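Local coordinates for glucose import ATP-binding protein GlcV (Sulfolobus solfataricus, PDB 1OXS), which hydrolyses ATP to energise glucose uptake, as the nucleotide-binding subunit of an ABC transporter, at residues V296-V301 against G335-V340. Numbering follows the deposited sequence.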
# COMPACT_ATOMS: atom_id res chain seq x y z
N VAL A 296 -30.85 -1.68 -9.14
CA VAL A 296 -31.07 -1.91 -7.71
C VAL A 296 -32.07 -0.92 -7.11
O VAL A 296 -32.51 -1.13 -5.99
CB VAL A 296 -29.74 -1.95 -6.89
CG1 VAL A 296 -28.94 -3.15 -7.27
CG2 VAL A 296 -28.96 -0.72 -7.00
N GLY A 297 -32.48 0.10 -7.87
CA GLY A 297 -33.55 0.97 -7.41
C GLY A 297 -33.35 2.42 -7.74
O GLY A 297 -32.66 2.72 -8.67
N LYS A 298 -34.07 3.28 -7.04
CA LYS A 298 -34.09 4.72 -7.30
C LYS A 298 -33.24 5.42 -6.25
O LYS A 298 -33.11 4.98 -5.12
CB LYS A 298 -35.54 5.28 -7.14
CG LYS A 298 -36.62 4.60 -7.93
CD LYS A 298 -37.99 4.94 -7.38
CE LYS A 298 -38.42 6.37 -7.62
NZ LYS A 298 -39.90 6.43 -7.33
N GLY A 299 -32.73 6.58 -6.59
CA GLY A 299 -32.03 7.38 -5.62
C GLY A 299 -32.19 8.84 -5.99
O GLY A 299 -32.87 9.15 -6.95
N LYS A 300 -31.63 9.72 -5.17
CA LYS A 300 -31.68 11.13 -5.42
C LYS A 300 -30.26 11.72 -5.29
O LYS A 300 -29.52 11.42 -4.35
CB LYS A 300 -32.64 11.78 -4.41
CG LYS A 300 -32.88 13.23 -4.57
CD LYS A 300 -33.83 13.74 -3.45
CE LYS A 300 -33.90 15.27 -3.40
NZ LYS A 300 -34.82 15.76 -2.33
N VAL A 301 -29.85 12.59 -6.22
CA VAL A 301 -28.53 13.20 -6.11
C VAL A 301 -28.46 14.17 -4.94
O VAL A 301 -29.30 15.04 -4.79
CB VAL A 301 -28.14 13.93 -7.38
CG1 VAL A 301 -26.83 14.60 -7.22
CG2 VAL A 301 -28.08 12.99 -8.54
N GLY A 335 -30.58 16.96 -6.36
CA GLY A 335 -32.02 16.86 -6.26
C GLY A 335 -32.69 15.98 -7.30
O GLY A 335 -33.88 15.65 -7.19
N GLU A 336 -31.93 15.63 -8.33
CA GLU A 336 -32.50 14.83 -9.41
C GLU A 336 -32.75 13.41 -8.94
O GLU A 336 -31.91 12.81 -8.28
CB GLU A 336 -31.57 14.81 -10.61
CG GLU A 336 -31.66 16.04 -11.50
CD GLU A 336 -32.97 16.11 -12.28
OE1 GLU A 336 -32.99 15.72 -13.47
OE2 GLU A 336 -33.97 16.57 -11.68
N GLU A 337 -33.87 12.85 -9.38
CA GLU A 337 -34.10 11.42 -9.11
C GLU A 337 -33.45 10.62 -10.22
O GLU A 337 -33.61 10.92 -11.39
CB GLU A 337 -35.58 11.12 -9.01
CG GLU A 337 -36.21 11.83 -7.81
CD GLU A 337 -37.65 11.43 -7.53
OE1 GLU A 337 -38.37 12.21 -6.87
OE2 GLU A 337 -38.07 10.33 -7.96
N VAL A 338 -32.79 9.55 -9.83
CA VAL A 338 -32.05 8.74 -10.76
C VAL A 338 -32.32 7.26 -10.49
O VAL A 338 -32.74 6.90 -9.40
CB VAL A 338 -30.54 8.94 -10.66
CG1 VAL A 338 -30.17 10.37 -11.12
CG2 VAL A 338 -30.04 8.67 -9.25
N LEU A 339 -32.05 6.44 -11.50
CA LEU A 339 -32.00 5.00 -11.34
C LEU A 339 -30.56 4.63 -11.08
O LEU A 339 -29.63 5.22 -11.60
CB LEU A 339 -32.47 4.25 -12.58
CG LEU A 339 -33.85 4.63 -13.03
CD1 LEU A 339 -34.28 3.83 -14.24
CD2 LEU A 339 -34.87 4.51 -11.92
N VAL A 340 -30.39 3.62 -10.25
CA VAL A 340 -29.10 3.16 -9.74
C VAL A 340 -28.89 1.73 -10.22
O VAL A 340 -29.69 0.81 -9.94
CB VAL A 340 -29.02 3.17 -8.24
CG1 VAL A 340 -27.66 2.80 -7.78
CG2 VAL A 340 -29.40 4.51 -7.66
O HOH W 1 -40.14 8.93 -6.78
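Strand 296-301 pairs antiparallel with 335-340 through six backbone hydrogen bonds, and at one end a classic beta bulge sets both V296 and G297 opposite V340. There V296 N donates to V340 O at 2.9 Å, almost straight at 176°, while V340 N donates to G297 O. G297 has a positive phi of 141°, where a side chain would strike the preceding carbonyl, so glycine suits the bulge. G299 is suited differently, by crowding across the strands: V340 CG2 lies 4.1 Å from G299 N and V338 CG2 lies 3.7 Å from G299 O, and a side chain here would meet that methyl of V340 tightly. V340 CG1, placed anti to its backbone N (chi1 -176°), meets V296 CG2 at 3.8 Å as the two valines cross. V301 turns CG2 to V338 CG1, and I332 touches both residues. Compact beta-branched side chains thus fill this buried face.

K298, K300, E337 and L339 occupy the other face. K298 and E337 run side by side; the lysine chain bends at chi3, and its NZ stays 4.4 Å from E337 OE2. One water joins them, accepting from K298 NZ at 2.6 Å and donating to E337 OE2 at 2.8 Å. The contact therefore unites neighbouring strands of the C-terminal domain with an apolar valine face beneath and, above, a more exposed face carrying K298, K300 and E337 beside L339, where K298 and E337 are linked through one water and their opposite charges probably attract.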